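Local coordinates for protein putative creatinine amidohydrolase (Bacteroides fragilis, PDB 3LUB) that probably hydrolyses carbon-nitrogen bonds other than peptide bonds in linear amides, holding a pair of zinc ions as a member of the creatininase superfamily, at residues D43-L46 against P47-A51; H89-Y92 against A93-Q96; A194-S197 against L198-V202; A241-F244 against E245-Q249. All blocks are in the same frame, centred on the assembly; numbering follows the deposited sequence.

Contact 1 (D43-L46 against P47-A51); sequences DCIL and PHDIA. With ZN (zinc ion), chain B; ZN (zinc ion), chain C.
Ile45 lies alongside Asp49 one helical turn on, the two side chains pointing the same way, and its CG2 branch comes to 3.8 Å from Asp49 OD2. Asp49 keeps CG beside its backbone N (chi1 -70°), over Ile45 O, while His48 turns its ring so that Asp49 OD1 lies at the edge, in plane. His48 ND1 donates to Asp49 OD1 over 3.1 Å, almost straight at 170° and nearly in line with the C-O bond, a His-carboxylate pair between sequence neighbours. His48 NE2 is bonded to Asp7 and Asp49 OD2 weakly to His176, so the imidazole is bonded through both nitrogens and the carboxylate has a second, weaker partner. Pro47 breaks the helical pattern: with no N-H to offer, it sets its CG 3.0 Å from Asp43 O, and the helix kinks there. Regular bonding resumes with His48 N to Cys44 O (3.2 Å), and Ile50 N reaches Leu46 O at 173°. Ile50 also lays its CG1 3.3 Å from Leu46 O. At the start of the segment Asp43 bridges two zinc ions: OD1 binds one at 1.9 Å and OD2 the other at 2.1 Å, with a water shared between the metals. His34 and Glu168 complete the protein ligands of the zinc on OD1, Glu32 and His120 those of the zinc on OD2. A carboxylate spanning two metals with a water between them resembles the centre of binuclear zinc hydrolases and would be consistent with a metal-activated water, as expected of the creatininase family.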
loop_
_atom_site.group_PDB
_atom_site.type_symbol
_atom_site.label_atom_id
_atom_site.label_comp_id
_atom_site.label_asym_id
_atom_site.label_seq_id
_atom_site.Cartn_x
_atom_site.Cartn_y
_atom_site.Cartn_z
ATOM N N ASP F 43 19.252 -16.930 14.325
ATOM C CA ASP F 43 18.797 -17.155 12.936
ATOM C C ASP F 43 19.452 -16.266 11.904
ATOM O O ASP F 43 19.324 -16.523 10.722
ATOM C CB ASP F 43 17.271 -17.028 12.822
ATOM C CG ASP F 43 16.539 -18.093 13.583
ATOM O OD1 ASP F 43 17.179 -19.062 14.082
ATOM O OD2 ASP F 43 15.303 -17.965 13.677
ATOM N N CYS F 44 20.148 -15.227 12.351
ATOM C CA CYS F 44 20.990 -14.391 11.496
ATOM C C CYS F 44 22.435 -14.898 11.470
ATOM O O CYS F 44 23.069 -14.964 10.417
ATOM C CB CYS F 44 21.045 -12.950 12.022
ATOM S SG CYS F 44 19.530 -11.914 11.845
ATOM N N ILE F 45 22.948 -15.199 12.655
ATOM C CA ILE F 45 24.336 -15.588 12.845
ATOM C C ILE F 45 24.686 -16.867 12.094
ATOM O O ILE F 45 25.688 -16.907 11.404
ATOM C CB ILE F 45 24.670 -15.799 14.330
ATOM C CG1 ILE F 45 24.616 -14.467 15.094
ATOM C CG2 ILE F 45 26.022 -16.439 14.483
ATOM C CD1 ILE F 45 24.477 -14.555 16.608
ATOM N N LEU F 46 23.867 -17.905 12.237
ATOM C CA LEU F 46 24.168 -19.201 11.651
ATOM C C LEU F 46 24.235 -19.200 10.127
ATOM O O LEU F 46 25.236 -19.664 9.566
ATOM C CB LEU F 46 23.196 -20.258 12.158
ATOM C CG LEU F 46 23.380 -20.545 13.652
ATOM C CD1 LEU F 46 22.631 -21.841 14.074
ATOM C CD2 LEU F 46 24.877 -20.605 13.981
ATOM N N PRO F 47 23.198 -18.672 9.433
ATOM C CA PRO F 47 23.358 -18.587 7.958
ATOM C C PRO F 47 24.457 -17.673 7.460
ATOM O O PRO F 47 25.019 -17.920 6.423
ATOM C CB PRO F 47 21.986 -18.078 7.488
ATOM C CG PRO F 47 21.313 -17.526 8.688
ATOM C CD PRO F 47 21.843 -18.266 9.853
ATOM N N HIS F 48 24.743 -16.591 8.188
ATOM C CA HIS F 48 25.855 -15.721 7.812
ATOM C C HIS F 48 27.174 -16.522 7.840
ATOM O O HIS F 48 27.932 -16.537 6.871
ATOM C CB HIS F 48 25.973 -14.519 8.754
ATOM C CG HIS F 48 27.179 -13.682 8.473
ATOM N ND1 HIS F 48 28.386 -13.873 9.111
ATOM C CD2 HIS F 48 27.381 -12.697 7.571
ATOM C CE1 HIS F 48 29.270 -13.014 8.641
ATOM N NE2 HIS F 48 28.690 -12.299 7.693
ATOM N N ASP F 49 27.436 -17.179 8.963
ATOM C CA ASP F 49 28.683 -17.973 9.123
ATOM C C ASP F 49 28.800 -19.140 8.126
ATOM O O ASP F 49 29.856 -19.330 7.492
ATOM C CB ASP F 49 28.811 -18.447 10.569
ATOM C CG ASP F 49 29.114 -17.303 11.531
ATOM O OD1 ASP F 49 29.186 -16.124 11.072
ATOM O OD2 ASP F 49 29.245 -17.569 12.752
ATOM N N ILE F 50 27.710 -19.887 7.916
ATOM C CA ILE F 50 27.684 -20.926 6.873
ATOM C C ILE F 50 27.959 -20.355 5.480
ATOM O O ILE F 50 28.776 -20.889 4.721
ATOM C CB ILE F 50 26.347 -21.706 6.871
ATOM C CG1 ILE F 50 26.224 -22.522 8.174
ATOM C CG2 ILE F 50 26.216 -22.579 5.615
ATOM C CD1 ILE F 50 24.848 -22.991 8.479
ATOM N N ALA F 51 27.285 -19.270 5.130
ATOM C CA ALA F 51 27.411 -18.692 3.782
ATOM C C ALA F 51 28.802 -18.153 3.513
ATOM O O ALA F 51 29.331 -18.305 2.402
ATOM C CB ALA F 51 26.334 -17.605 3.547
HETATM ZN ZN ZN B . 16.613 -20.531 15.155
HETATM ZN ZN ZN C . 13.635 -19.112 14.130
HETATM O O HOH W 1 14.721 -21.263 14.662
#

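Contact 2 (H89-Y92 against A93-Q96); sequences HTRY and ATQQ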
loop_
_atom_site.group_PDB
_atom_site.type_symbol
_atom_site.label_atom_id
_atom_site.label_comp_id
_atom_site.label_asym_id
_atom_site.label_seq_id
_atom_site.Cartn_x
_atom_site.Cartn_y
_atom_site.Cartn_z
ATOM N N HIS F 89 8.027 -9.372 15.340
ATOM C CA HIS F 89 7.299 -9.980 14.221
ATOM C C HIS F 89 7.339 -9.003 13.045
ATOM O O HIS F 89 7.011 -7.821 13.173
ATOM C CB HIS F 89 5.853 -10.392 14.587
ATOM C CG HIS F 89 5.045 -10.817 13.404
ATOM N ND1 HIS F 89 5.313 -11.971 12.692
ATOM C CD2 HIS F 89 4.011 -10.216 12.770
ATOM C CE1 HIS F 89 4.481 -12.059 11.672
ATOM N NE2 HIS F 89 3.702 -10.991 11.680
ATOM N N THR F 90 7.706 -9.510 11.886
ATOM C CA THR F 90 7.669 -8.735 10.678
ATOM C C THR F 90 6.552 -9.238 9.776
ATOM O O THR F 90 6.487 -10.433 9.487
ATOM C CB THR F 90 9.017 -8.870 9.945
ATOM O OG1 THR F 90 10.068 -8.824 10.924
ATOM C CG2 THR F 90 9.181 -7.780 8.967
ATOM N N ARG F 91 5.699 -8.330 9.304
ATOM C CA ARG F 91 4.671 -8.680 8.312
ATOM C C ARG F 91 5.306 -9.063 6.984
ATOM O O ARG F 91 6.359 -8.537 6.604
ATOM C CB ARG F 91 3.679 -7.546 8.072
ATOM C CG ARG F 91 2.724 -7.232 9.205
ATOM C CD ARG F 91 2.055 -5.873 9.009
ATOM N NE ARG F 91 3.035 -4.788 9.051
ATOM C CZ ARG F 91 2.765 -3.493 8.917
ATOM N NH1 ARG F 91 1.536 -3.091 8.712
ATOM N NH2 ARG F 91 3.737 -2.591 8.989
ATOM N N TYR F 92 4.649 -9.973 6.267
ATOM C CA TYR F 92 5.113 -10.414 4.949
ATOM C C TYR F 92 5.340 -9.222 4.016
ATOM O O TYR F 92 6.265 -9.227 3.240
ATOM C CB TYR F 92 4.080 -11.382 4.332
ATOM C CG TYR F 92 4.548 -12.125 3.071
ATOM C CD1 TYR F 92 4.587 -11.495 1.799
ATOM C CD2 TYR F 92 4.957 -13.444 3.147
ATOM C CE1 TYR F 92 5.032 -12.181 0.652
ATOM C CE2 TYR F 92 5.379 -14.137 1.996
ATOM C CZ TYR F 92 5.404 -13.495 0.769
ATOM O OH TYR F 92 5.843 -14.205 -0.313
ATOM N N ALA F 93 4.457 -8.219 4.050
ATOM C CA ALA F 93 4.565 -7.044 3.170
ATOM C C ALA F 93 5.815 -6.240 3.471
ATOM O O ALA F 93 6.437 -5.650 2.580
ATOM C CB ALA F 93 3.297 -6.153 3.276
ATOM N N THR F 94 6.197 -6.212 4.731
ATOM C CA THR F 94 7.368 -5.486 5.172
ATOM C C THR F 94 8.591 -6.195 4.630
ATOM O O THR F 94 9.499 -5.548 4.135
ATOM C CB THR F 94 7.449 -5.428 6.716
ATOM O OG1 THR F 94 6.292 -4.775 7.232
ATOM C CG2 THR F 94 8.731 -4.692 7.184
ATOM N N GLN F 95 8.612 -7.529 4.756
ATOM C CA GLN F 95 9.704 -8.358 4.213
ATOM C C GLN F 95 9.803 -8.168 2.718
ATOM O O GLN F 95 10.871 -8.032 2.171
ATOM C CB GLN F 95 9.514 -9.837 4.538
ATOM C CG GLN F 95 9.627 -10.174 6.018
ATOM C CD GLN F 95 9.496 -11.657 6.305
ATOM O OE1 GLN F 95 8.577 -12.321 5.834
ATOM N NE2 GLN F 95 10.394 -12.172 7.104
ATOM N N GLN F 96 8.664 -8.155 2.055
ATOM C CA GLN F 96 8.667 -8.035 0.605
ATOM C C GLN F 96 9.218 -6.675 0.201
ATOM O O GLN F 96 9.946 -6.559 -0.760
ATOM C CB GLN F 96 7.267 -8.272 0.061
ATOM C CG GLN F 96 7.157 -8.139 -1.435
ATOM C CD GLN F 96 5.758 -8.447 -1.954
ATOM O OE1 GLN F 96 5.236 -9.548 -1.763
ATOM N NE2 GLN F 96 5.160 -7.478 -2.651
#
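Tyr92 and Gln96 meet one turn apart at the start of helix 92-108. The Tyr92 side chain leaves the backbone with CG anti to N (chi1 -169°), and its CB sits 3.2 Å from Ala93 N. CG and CD1 pass Ala93 N, which lies at the ring edge near its plane, and CD1 is also near Gln96 OE1. CE1 then comes to 3.6 Å from Gln96 OE1; the amide oxygen lies in the ring plane, at the edge, while the amide plane itself stands 83° to the ring. At the tip, OH makes a weak hydrogen bond to Met128 N. Arg91 is the N-cap residue, and its carbonyl takes Gln95 N at 3.1 Å and, weakly, Thr94 N at 3.0 Å, while Tyr92 O takes Gln96 N at 2.9 Å. Nearer the loop, the methyls Thr90 CG2 and Thr94 CG2 touch at 3.6 Å, their side chains crossing at about a right angle, and Gln95 CG lies 3.8 Å from Thr90 CG2. Two polar ends reach a subunit interface: Arg91 forms salt bridges with Asp101 and Glu100 of the third subunit, whose Asp101 also holds Thr94 OG1. Tyr92 stacks its ring on Tyr92 of the second subunit. Gln95 NE2 is held within the chain by Phe74 O. The turn joins the loop after strand 66-68 to helix 92-108, with Gln95 and Gln96 against helix 126-135.

Contact 3 (A194-S197 against L198-V202); sequences AIAS and LNEKV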
loop_
_atom_site.group_PDB
_atom_site.type_symbol
_atom_site.label_atom_id
_atom_site.label_comp_id
_atom_site.label_asym_id
_atom_site.label_seq_id
_atom_site.Cartn_x
_atom_site.Cartn_y
_atom_site.Cartn_z
ATOM N N ALA F 194 -4.497 -29.984 20.288
ATOM C CA ALA F 194 -5.607 -30.842 20.734
ATOM C C ALA F 194 -6.465 -31.341 19.556
ATOM O O ALA F 194 -7.361 -32.191 19.750
ATOM C CB ALA F 194 -6.484 -30.085 21.743
ATOM N N ILE F 195 -6.209 -30.788 18.360
ATOM C CA ILE F 195 -6.844 -31.217 17.102
ATOM C C ILE F 195 -5.924 -32.227 16.374
ATOM O O ILE F 195 -4.969 -31.827 15.740
ATOM C CB ILE F 195 -7.132 -29.989 16.185
ATOM C CG1 ILE F 195 -8.156 -29.081 16.878
ATOM C CG2 ILE F 195 -7.616 -30.437 14.792
ATOM C CD1 ILE F 195 -8.273 -27.642 16.293
ATOM N N ALA F 196 -6.215 -33.523 16.478
ATOM C CA ALA F 196 -5.286 -34.595 16.024
ATOM C C ALA F 196 -4.806 -34.435 14.572
ATOM O O ALA F 196 -3.623 -34.561 14.290
ATOM C CB ALA F 196 -5.922 -35.968 16.188
ATOM N N SER F 197 -5.742 -34.140 13.670
ATOM C CA SER F 197 -5.462 -33.950 12.241
ATOM C C SER F 197 -4.411 -32.878 11.992
ATOM O O SER F 197 -3.656 -32.968 11.026
ATOM C CB SER F 197 -6.750 -33.640 11.468
ATOM O OG SER F 197 -7.690 -34.709 11.630
ATOM N N LEU F 198 -4.334 -31.883 12.872
ATOM C CA LEU F 198 -3.268 -30.870 12.745
ATOM C C LEU F 198 -1.941 -31.441 13.196
ATOM O O LEU F 198 -0.912 -31.085 12.633
ATOM C CB LEU F 198 -3.576 -29.584 13.508
ATOM C CG LEU F 198 -4.778 -28.764 13.088
ATOM C CD1 LEU F 198 -4.826 -27.465 13.881
ATOM C CD2 LEU F 198 -4.807 -28.525 11.563
ATOM N N ASN F 199 -1.940 -32.323 14.194
ATOM C CA ASN F 199 -0.685 -32.997 14.586
ATOM C C ASN F 199 -0.228 -33.945 13.461
ATOM O O ASN F 199 0.961 -34.041 13.162
ATOM C CB ASN F 199 -0.814 -33.745 15.912
ATOM C CG ASN F 199 -1.081 -32.826 17.083
ATOM O OD1 ASN F 199 -0.551 -31.709 17.168
ATOM N ND2 ASN F 199 -1.909 -33.283 17.992
ATOM N N GLU F 200 -1.200 -34.581 12.803
ATOM C CA GLU F 200 -0.945 -35.480 11.681
ATOM C C GLU F 200 -0.573 -34.736 10.413
ATOM O O GLU F 200 -0.146 -35.354 9.456
ATOM C CB GLU F 200 -2.186 -36.327 11.370
ATOM C CG GLU F 200 -2.601 -37.343 12.430
ATOM C CD GLU F 200 -4.081 -37.757 12.290
ATOM O OE1 GLU F 200 -4.658 -37.580 11.171
ATOM O OE2 GLU F 200 -4.654 -38.242 13.300
ATOM N N LYS F 201 -0.777 -33.422 10.386
ATOM C CA LYS F 201 -0.434 -32.581 9.221
ATOM C C LYS F 201 -1.354 -32.745 8.003
ATOM O O LYS F 201 -0.927 -32.532 6.871
ATOM C CB LYS F 201 1.036 -32.746 8.823
ATOM C CG LYS F 201 1.957 -32.421 9.991
ATOM C CD LYS F 201 3.420 -32.428 9.639
ATOM C CE LYS F 201 4.221 -32.124 10.936
ATOM N NZ LYS F 201 5.677 -32.019 10.721
ATOM N N VAL F 202 -2.629 -33.059 8.253
ATOM C CA VAL F 202 -3.672 -32.999 7.187
ATOM C C VAL F 202 -3.796 -31.538 6.708
ATOM O O VAL F 202 -3.942 -31.280 5.518
ATOM C CB VAL F 202 -5.054 -33.510 7.670
ATOM C CG1 VAL F 202 -6.144 -33.243 6.592
ATOM C CG2 VAL F 202 -4.964 -34.988 8.092
HETATM O O HOH W 2 -7.551 -37.636 13.351
#
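The Glu200 carboxylate, on a chain extended beyond CG, lies alongside Ala196 and Ser197, with OE2 3.9 Å from Ala196 CB and OE1 near Ser197 CA; the other flat group, the Asn199 amide, holds its ND2 4.1 Å from Ala196 CA and hydrogen-bonds Phe193 O just ahead of the turn. A Schellman motif closes the short helix 196-199. Lys201, with positive phi (73°), is its C-prime residue: it turns the chain so that Val202 N can reach back to Ser197 O at 3.0 Å, while Lys201 N bonds weakly to Leu198 O. Glu200 N is hydrogen-bonded to Ala196 O at 2.8 Å, nearly in line with the carbonyl. At the other end Ile195 is the N-cap, and its O accepts Leu198 N from above the carbonyl plane. Its side chain runs beside that of Leu198, CG2 lying 3.7 Å from Leu198 CG. Ser197 faces the second subunit, where its OG is hydrogen-bonded to Glu246 and its side chain packs on Leu243; a bound calcium ion lies about 4 Å from the Ser197 side chain at the nearest atoms. One water bridges Glu200 OE2 (3.0 Å) and, weakly, Ser197 OG (3.4 Å), donating to both.

Contact 4 (A241-F244 against E245-Q249); sequences AGLF and EEMAQ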
loop_
_atom_site.group_PDB
_atom_site.type_symbol
_atom_site.label_atom_id
_atom_site.label_comp_id
_atom_site.label_asym_id
_atom_site.label_seq_id
_atom_site.Cartn_x
_atom_site.Cartn_y
_atom_site.Cartn_z
ATOM N N ALA F 241 28.487 -24.380 -1.485
ATOM C CA ALA F 241 29.584 -24.018 -2.370
ATOM C C ALA F 241 29.332 -24.499 -3.807
ATOM O O ALA F 241 29.535 -23.761 -4.768
ATOM C CB ALA F 241 30.908 -24.604 -1.841
ATOM N N GLY F 242 28.908 -25.751 -3.936
ATOM C CA GLY F 242 28.524 -26.299 -5.229
ATOM C C GLY F 242 27.402 -25.542 -5.956
ATOM O O GLY F 242 27.478 -25.308 -7.180
ATOM N N LEU F 243 26.377 -25.163 -5.214
ATOM C CA LEU F 243 25.295 -24.348 -5.746
ATOM C C LEU F 243 25.767 -22.975 -6.165
ATOM O O LEU F 243 25.368 -22.474 -7.230
ATOM C CB LEU F 243 24.168 -24.206 -4.714
ATOM C CG LEU F 243 23.065 -23.168 -4.997
ATOM C CD1 LEU F 243 22.155 -23.662 -6.039
ATOM C CD2 LEU F 243 22.274 -22.874 -3.709
ATOM N N PHE F 244 26.597 -22.341 -5.336
ATOM C CA PHE F 244 27.189 -21.050 -5.730
ATOM C C PHE F 244 27.934 -21.199 -7.065
ATOM O O PHE F 244 27.777 -20.395 -7.955
ATOM C CB PHE F 244 28.192 -20.489 -4.692
ATOM C CG PHE F 244 27.621 -20.238 -3.311
ATOM C CD1 PHE F 244 26.275 -20.419 -3.015
ATOM C CD2 PHE F 244 28.452 -19.786 -2.311
ATOM C CE1 PHE F 244 25.798 -20.198 -1.733
ATOM C CE2 PHE F 244 27.971 -19.543 -1.035
ATOM C CZ PHE F 244 26.644 -19.757 -0.746
ATOM N N GLU F 245 28.768 -22.221 -7.188
ATOM C CA GLU F 245 29.570 -22.389 -8.426
ATOM C C GLU F 245 28.705 -22.592 -9.659
ATOM O O GLU F 245 28.944 -21.979 -10.688
ATOM C CB GLU F 245 30.537 -23.572 -8.316
ATOM C CG GLU F 245 31.750 -23.350 -7.393
ATOM C CD GLU F 245 32.221 -24.637 -6.710
ATOM O OE1 GLU F 245 31.571 -25.685 -6.954
ATOM O OE2 GLU F 245 33.221 -24.610 -5.934
ATOM N N GLU F 246 27.715 -23.467 -9.560
ATOM C CA GLU F 246 26.822 -23.752 -10.695
ATOM C C GLU F 246 25.931 -22.566 -11.034
ATOM O O GLU F 246 25.666 -22.319 -12.199
ATOM C CB GLU F 246 25.948 -24.950 -10.411
ATOM C CG GLU F 246 26.695 -26.237 -10.205
ATOM C CD GLU F 246 25.858 -27.245 -9.429
ATOM O OE1 GLU F 246 24.768 -26.850 -8.932
ATOM O OE2 GLU F 246 26.275 -28.423 -9.297
HETATM N N MSE F 247 25.469 -21.824 -10.033
HETATM C CA MSE F 247 24.760 -20.565 -10.301
HETATM C C MSE F 247 25.605 -19.586 -11.085
HETATM O O MSE F 247 25.100 -18.953 -12.016
HETATM C CB MSE F 247 24.277 -19.897 -9.015
HETATM C CG MSE F 247 23.068 -20.570 -8.402
HETATM SE SE MSE F 247 22.532 -19.695 -6.735
HETATM C CE MSE F 247 21.736 -18.048 -7.531
ATOM N N ALA F 248 26.891 -19.484 -10.728
ATOM C CA ALA F 248 27.853 -18.613 -11.440
ATOM C C ALA F 248 28.174 -19.064 -12.854
ATOM O O ALA F 248 28.410 -18.227 -13.734
ATOM C CB ALA F 248 29.157 -18.503 -10.664
ATOM N N GLN F 249 28.206 -20.377 -13.071
ATOM C CA GLN F 249 28.747 -20.945 -14.325
ATOM C C GLN F 249 27.674 -21.368 -15.342
ATOM O O GLN F 249 27.983 -21.659 -16.487
ATOM C CB GLN F 249 29.672 -22.114 -13.974
ATOM C CG GLN F 249 30.989 -21.605 -13.346
ATOM C CD GLN F 249 31.838 -22.686 -12.677
ATOM O OE1 GLN F 249 31.450 -23.869 -12.610
ATOM N NE2 GLN F 249 33.011 -22.274 -12.168
#
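Leu243 swings its CG anti to the backbone N (chi1 169°), whereas Met247, a selenomethionine, keeps CG beside the N (chi1 -75°) and bends at chi3 (74°), and the two side chains meet as they cross at an angle. Met247 SE then lies 3.9 Å from Leu243 CG, and Leu243 CD1 reaches 4.0 Å to Met247 CG. The backbone beneath is regular: Met247 N bonds to Leu243 O at 2.9 Å, and Glu246 N to Gly242 O at 3.0 Å. Two glutamates lie over carbonyls of the preceding turn, Glu246 extended and Glu245 bent at chi2. Glu246 CG rests 3.3 Å from Gly242 O; Glu245 CD lies 3.4 Å from Ala241 O, and its OE1 comes 3.6 Å from Gly242 CA. Glu246 OE1 bonds Ser197 of the second subunit. OE2 of the buried Glu245 pairs with Arg61 in a salt bridge and weakly with Ser62 OG, fastening the helix to the end of helix 42-62. Phe244 packs on Ala54 of the same helix. Towards the sheet, Leu243 and Phe244 lie on Leu115, and Met247 on Val23. Two helices packed against a parallel sheet are characteristic of an alpha/beta fold; here helices 226-249 and 42-62 meet over strands 23-28 and 113-118.

From the N terminus, the contacts follow in series, none enclosing or crossing another, and each closes just a turn or so of chain. Contact 1 lies near the start of helix 42-62, in the beta-alpha-beta unit with strands 23-28 and 66-68, beside the zinc pair. Contact 2 begins helix 92-108, its centre about 20 Å from that of contact 1. Contact 3 lies in a short helix in the long connection before helix 226-249, and contact 4 ends that last helix. Within the chain, only contacts 1 and 4 touch, Ala51 O lying 3.9 Å from Phe244 CE2, where the two long helices pack. Contacts 2, 3 and 4 all reach the second subunit.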